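Local coordinates for protein mandelate racemase / muconate lactonizing enzyme (Burkholderia pseudomallei, PDB 2POD) that is of unknown specific function but belongs to the mandelate racemase group of the enolase superfamily, may be a lyase, and binds a sodium ion, at residues Glu285-Gly290 and Glu313-Pro318; Ile291-Ile296 and Ala320-Thr325. All coordinates share one frame; numbering follows the deposited sequence.

Both contacts belong to one beta-alpha-beta unit of the barrel domain: strand 289-294, helix 301-314 and strand 319-321, the two strands being parallel neighbours. Along the chain the segments alternate, 285-290 and 291-296 first, then 313-318 and 320-325. Contact 1 lies where the chain enters the two strands, its centre about 19 Å from the centre of the chain, and contact 2 lies where it leaves them, its centre about 4 Å from that point; the two contact centres are 15 Å apart. They meet where P318 O probably accepts a hydrogen bond from V292 N, 2.9 Å away. One end of the unit thus faces other subunits, the other the sodium site.

Contact 1: residues Glu285-Gly290 and Glu313-Pro318; sequences ETNAAG and EAWHLP
L317 reaches across to the backbone of A289 and G290. L317 CB starts out toward them, lying 3.8 Å from G290 O, and L317 CG is 4.0 Å from that same G290 O. Chi1 of -57° sets CG beside the backbone N; from there the two methyls divide between two carbonyls: L317 CD1 comes to 3.4 Å from A289 O, while L317 CD2 sits 3.5 Å from G290 O. L317 CD1 also lies 4.4 Å from the methyl CB of A289, a looser apolar touch. P318 CD also comes to G290 O, at 3.3 Å.

Farther along, N287 and W315 communicate through a water. W315 NE1 donates to the water over 3.0 Å, and the water donates in turn to N287 OD1 at 3.1 Å; the amide oxygen itself lies at the indole edge, near the ring plane. From a second subunit, R259 donates to A289 O; R281 of a third makes a cation-pi contact with W315.

Each segment contains a helix end. N287 is the first residue beyond helix 276-285 to leave helical geometry, with positive phi, and H316 is the C-prime residue of the Schellman motif that ends helix 301-314. L317 and W315 also rest on L284 of helix 276-285, while L317 touches V292 of strand 289-294, within the beta-alpha-beta unit of the barrel.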
loop_
_atom_site.group_PDB
_atom_site.type_symbol
_atom_site.label_atom_id
_atom_site.label_comp_id
_atom_site.label_asym_id
_atom_site.label_seq_id
_atom_site.Cartn_x
_atom_site.Cartn_y
_atom_site.Cartn_z
ATOM N N GLU B 285 -4.094 -13.810 -1.258
ATOM C CA GLU B 285 -3.881 -12.376 -1.121
ATOM C C GLU B 285 -3.039 -11.921 0.080
ATOM O O GLU B 285 -2.423 -10.853 0.020
ATOM C CB GLU B 285 -5.222 -11.632 -1.146
ATOM C CG GLU B 285 -5.775 -11.434 -2.561
ATOM C CD GLU B 285 -7.206 -10.922 -2.601
ATOM O OE1 GLU B 285 -7.826 -10.733 -1.528
ATOM O OE2 GLU B 285 -7.711 -10.708 -3.724
ATOM N N THR B 286 -3.008 -12.709 1.157
ATOM C CA THR B 286 -2.195 -12.375 2.343
ATOM C C THR B 286 -0.678 -12.408 2.096
ATOM O O THR B 286 0.075 -11.728 2.799
ATOM C CB THR B 286 -2.515 -13.268 3.563
ATOM O OG1 THR B 286 -2.063 -14.614 3.328
ATOM C CG2 THR B 286 -4.005 -13.258 3.863
ATOM N N ASN B 287 -0.259 -13.176 1.087
ATOM C CA ASN B 287 1.139 -13.566 0.857
ATOM C C ASN B 287 1.829 -14.232 2.051
ATOM O O ASN B 287 3.012 -14.022 2.304
ATOM C CB ASN B 287 1.971 -12.410 0.279
ATOM C CG ASN B 287 1.431 -11.912 -1.057
ATOM O OD1 ASN B 287 1.460 -12.629 -2.061
ATOM N ND2 ASN B 287 0.933 -10.677 -1.071
ATOM N N ALA B 288 1.075 -15.062 2.761
ATOM C CA ALA B 288 1.501 -15.602 4.042
ATOM C C ALA B 288 1.569 -17.127 4.041
ATOM O O ALA B 288 2.325 -17.714 4.813
ATOM C CB ALA B 288 0.583 -15.104 5.155
ATOM N N ALA B 289 0.791 -17.771 3.178
ATOM C CA ALA B 289 0.786 -19.229 3.117
ATOM C C ALA B 289 1.951 -19.745 2.291
ATOM O O ALA B 289 2.325 -19.145 1.276
ATOM C CB ALA B 289 -0.517 -19.738 2.569
ATOM N N GLY B 290 2.524 -20.859 2.739
ATOM C CA GLY B 290 3.506 -21.599 1.959
ATOM C C GLY B 290 2.923 -22.855 1.337
ATOM O O GLY B 290 3.271 -23.219 0.219
ATOM N N GLU B 313 -1.019 -23.011 -7.790
ATOM C CA GLU B 313 0.139 -23.205 -8.673
ATOM C C GLU B 313 0.620 -21.879 -9.257
ATOM O O GLU B 313 1.829 -21.642 -9.346
ATOM C CB GLU B 313 -0.186 -24.203 -9.795
ATOM C CG GLU B 313 1.039 -24.816 -10.498
ATOM C CD GLU B 313 0.669 -25.728 -11.679
ATOM O OE1 GLU B 313 -0.507 -26.141 -11.776
ATOM O OE2 GLU B 313 1.556 -26.035 -12.511
ATOM N N ALA B 314 -0.325 -21.006 -9.619
ATOM C CA ALA B 314 -0.002 -19.640 -10.063
ATOM C C ALA B 314 0.703 -18.759 -9.019
ATOM O O ALA B 314 1.338 -17.764 -9.372
ATOM C CB ALA B 314 -1.234 -18.945 -10.622
ATOM N N TRP B 315 0.595 -19.123 -7.742
ATOM C CA TRP B 315 1.305 -18.426 -6.672
ATOM C C TRP B 315 2.540 -19.221 -6.213
ATOM O O TRP B 315 3.141 -18.909 -5.172
ATOM C CB TRP B 315 0.370 -18.173 -5.491
ATOM C CG TRP B 315 -0.405 -16.869 -5.549
ATOM C CD1 TRP B 315 -0.168 -15.739 -4.814
ATOM C CD2 TRP B 315 -1.549 -16.583 -6.361
ATOM N NE1 TRP B 315 -1.089 -14.766 -5.128
ATOM C CE2 TRP B 315 -1.953 -15.261 -6.068
ATOM C CE3 TRP B 315 -2.274 -17.318 -7.310
ATOM C CZ2 TRP B 315 -3.044 -14.655 -6.695
ATOM C CZ3 TRP B 315 -3.364 -16.721 -7.924
ATOM C CH2 TRP B 315 -3.733 -15.396 -7.622
ATOM N N HIS B 316 2.895 -20.243 -7.001
ATOM C CA HIS B 316 4.075 -21.101 -6.792
ATOM C C HIS B 316 3.966 -21.921 -5.519
ATOM O O HIS B 316 4.973 -22.223 -4.875
ATOM C CB HIS B 316 5.399 -20.312 -6.821
ATOM C CG HIS B 316 5.588 -19.479 -8.047
ATOM N ND1 HIS B 316 5.451 -18.108 -8.039
ATOM C CD2 HIS B 316 5.913 -19.818 -9.318
ATOM C CE1 HIS B 316 5.681 -17.636 -9.251
ATOM N NE2 HIS B 316 5.961 -18.654 -10.046
ATOM N N LEU B 317 2.733 -22.272 -5.160
ATOM C CA LEU B 317 2.477 -22.986 -3.919
ATOM C C LEU B 317 2.029 -24.420 -4.180
ATOM O O LEU B 317 1.294 -24.671 -5.138
ATOM C CB LEU B 317 1.471 -22.230 -3.037
ATOM C CG LEU B 317 1.834 -20.798 -2.645
ATOM C CD1 LEU B 317 0.864 -20.280 -1.617
ATOM C CD2 LEU B 317 3.275 -20.660 -2.153
ATOM N N PRO B 318 2.497 -25.368 -3.345
ATOM C CA PRO B 318 1.970 -26.721 -3.389
ATOM C C PRO B 318 0.677 -26.908 -2.621
ATOM O O PRO B 318 0.486 -26.295 -1.564
ATOM C CB PRO B 318 3.087 -27.564 -2.775
ATOM C CG PRO B 318 3.871 -26.635 -1.919
ATOM C CD PRO B 318 3.573 -25.224 -2.346
HETATM O O HOH W 1 -0.405 -11.974 -4.465
#

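Contact 2: residues Ile291-Ile296 and Ala320-Thr325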
loop_
_atom_site.group_PDB
_atom_site.type_symbol
_atom_site.label_atom_id
_atom_site.label_comp_id
_atom_site.label_asym_id
_atom_site.label_seq_id
_atom_site.Cartn_x
_atom_site.Cartn_y
_atom_site.Cartn_z
ATOM N N ILE B 291 2.040 -23.528 2.066
ATOM C CA ILE B 291 1.375 -24.716 1.549
ATOM C C ILE B 291 -0.121 -24.500 1.620
ATOM O O ILE B 291 -0.658 -24.158 2.671
ATOM C CB ILE B 291 1.791 -26.027 2.300
ATOM C CG1 ILE B 291 3.288 -26.303 2.122
ATOM C CG2 ILE B 291 1.023 -27.248 1.750
ATOM C CD1 ILE B 291 4.115 -25.955 3.316
ATOM N N VAL B 292 -0.784 -24.674 0.484
ATOM C CA VAL B 292 -2.233 -24.580 0.428
ATOM C C VAL B 292 -2.839 -25.924 0.807
ATOM O O VAL B 292 -2.731 -26.899 0.069
ATOM C CB VAL B 292 -2.716 -24.069 -0.950
ATOM C CG1 VAL B 292 -4.228 -24.209 -1.090
ATOM C CG2 VAL B 292 -2.305 -22.604 -1.119
HETATM N N MSE B 293 -3.444 -25.977 1.985
HETATM C CA MSE B 293 -4.133 -27.180 2.426
HETATM C C MSE B 293 -5.621 -27.069 2.228
HETATM O O MSE B 293 -6.171 -25.975 2.192
HETATM C CB MSE B 293 -3.825 -27.507 3.878
HETATM C CG MSE B 293 -3.493 -28.972 4.066
HETATM SE SE MSE B 293 -3.833 -29.759 5.792
HETATM C CE MSE B 293 -4.827 -28.295 6.600
ATOM N N LEU B 294 -6.267 -28.222 2.136
ATOM C CA LEU B 294 -7.491 -28.379 1.379
ATOM C C LEU B 294 -8.121 -29.667 1.872
ATOM O O LEU B 294 -7.474 -30.702 1.856
ATOM C CB LEU B 294 -7.129 -28.537 -0.107
ATOM C CG LEU B 294 -8.110 -28.182 -1.219
ATOM C CD1 LEU B 294 -8.930 -26.990 -0.815
ATOM C CD2 LEU B 294 -7.340 -27.869 -2.477
ATOM N N ASP B 295 -9.371 -29.612 2.309
ATOM C CA ASP B 295 -10.148 -30.830 2.496
ATOM C C ASP B 295 -11.298 -30.852 1.503
ATOM O O ASP B 295 -12.168 -29.996 1.572
ATOM C CB ASP B 295 -10.679 -30.910 3.933
ATOM C CG ASP B 295 -11.331 -32.247 4.250
ATOM O OD1 ASP B 295 -12.369 -32.573 3.637
ATOM O OD2 ASP B 295 -10.813 -32.971 5.127
ATOM N N ILE B 296 -11.332 -31.852 0.621
ATOM C CA ILE B 296 -12.375 -31.915 -0.416
ATOM C C ILE B 296 -13.813 -32.105 0.081
ATOM O O ILE B 296 -14.760 -31.756 -0.615
ATOM C CB ILE B 296 -12.026 -32.842 -1.638
ATOM C CG1 ILE B 296 -12.592 -34.258 -1.494
ATOM C CG2 ILE B 296 -10.546 -32.762 -2.031
ATOM C CD1 ILE B 296 -11.793 -35.188 -0.643
ATOM N N ALA B 320 -1.510 -29.677 -0.455
ATOM C CA ALA B 320 -1.542 -30.934 0.281
ATOM C C ALA B 320 -2.973 -31.230 0.738
ATOM O O ALA B 320 -3.454 -30.619 1.691
ATOM C CB ALA B 320 -0.598 -30.871 1.483
ATOM N N PRO B 321 -3.669 -32.154 0.046
ATOM C CA PRO B 321 -5.029 -32.534 0.442
ATOM C C PRO B 321 -5.134 -33.254 1.793
ATOM O O PRO B 321 -4.312 -34.121 2.112
ATOM C CB PRO B 321 -5.495 -33.432 -0.701
ATOM C CG PRO B 321 -4.560 -33.114 -1.833
ATOM C CD PRO B 321 -3.252 -32.850 -1.179
ATOM N N HIS B 322 -6.150 -32.866 2.560
ATOM C CA HIS B 322 -6.424 -33.366 3.901
ATOM C C HIS B 322 -7.193 -34.678 3.821
ATOM O O HIS B 322 -8.172 -34.784 3.074
ATOM C CB HIS B 322 -7.285 -32.336 4.652
ATOM C CG HIS B 322 -7.498 -32.647 6.100
ATOM N ND1 HIS B 322 -8.748 -32.680 6.681
ATOM C CD2 HIS B 322 -6.619 -32.922 7.091
ATOM C CE1 HIS B 322 -8.629 -32.961 7.966
ATOM N NE2 HIS B 322 -7.346 -33.113 8.241
ATOM N N ASP B 323 -6.753 -35.672 4.591
ATOM C CA ASP B 323 -7.641 -36.752 5.018
ATOM C C ASP B 323 -7.862 -36.729 6.527
ATOM O O ASP B 323 -8.666 -35.931 7.015
ATOM C CB ASP B 323 -7.146 -38.128 4.546
ATOM C CG ASP B 323 -8.003 -39.279 5.085
ATOM O OD1 ASP B 323 -9.257 -39.220 4.973
ATOM O OD2 ASP B 323 -7.411 -40.227 5.649
ATOM N N CYS B 324 -7.151 -37.604 7.248
ATOM C CA CYS B 324 -7.494 -38.028 8.618
ATOM C C CYS B 324 -8.980 -38.318 8.909
ATOM O O CYS B 324 -9.427 -38.201 10.050
ATOM C CB CYS B 324 -6.911 -37.040 9.639
ATOM S SG CYS B 324 -6.655 -37.688 11.313
ATOM N N THR B 325 -9.752 -38.678 7.885
ATOM C CA THR B 325 -11.201 -38.834 8.039
ATOM C C THR B 325 -11.684 -40.168 7.469
ATOM O O THR B 325 -11.100 -41.202 7.772
ATOM C CB THR B 325 -12.004 -37.635 7.474
ATOM O OG1 THR B 325 -11.674 -37.434 6.096
ATOM C CG2 THR B 325 -11.703 -36.360 8.259
HETATM O O HOH W 2 -13.043 -34.968 5.508
HETATM O O HOH W 3 -9.174 -33.623 0.850
#
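H322 and D295 are joined by a short hydrogen bond, H322 ND1 donating to D295 OD2 over 2.6 Å. The carboxylate receives it on the anti lone pair of OD2, the one away from OD1, and OD2 lies near the ring plane at the imidazole edge. The two flat groups are nevertheless turned 57° apart. Each CG is set beside its own carbonyl carbon, anti to the backbone N (chi1 -173° for H322, -172° for D295), the conformation from which the two groups meet. OD2 takes a further bond from a water that also contacts T325 OG1, and S297 bonds to OD1, so both carboxylate oxygens are engaged.

The backbones add two bonds. H322 N donates to L294 O at 2.6 Å, an almost straight approach to the carbonyl, and A320 N donates to V292 O at 3.1 Å. A second water accepts from I296 N and donates to H322 O, bridging the two segments. D323 OD1 accepts from T325 N in an Asx turn that shapes the departing loop.

I291 CG2 meets A320 CB at 4.0 Å. The selenium of M293, a selenomethionine, lies obliquely to the imidazole, M293 SE being 4.4 Å from H322 CD2.

The nearest atom of the H322 side chain is about 3 Å from the sodium ion held by E220, E246 and E272, and W298 meets its ring. The bond from ND1 to D295 helps to fix the ring's rotation, and NE2 lies on the side away from the carboxylate. A histidine-aspartate pair at the strand ends is consistent with the arrangement in mandelate racemase relatives, where such a pair serves in proton transfer; whether this one does the same is not established.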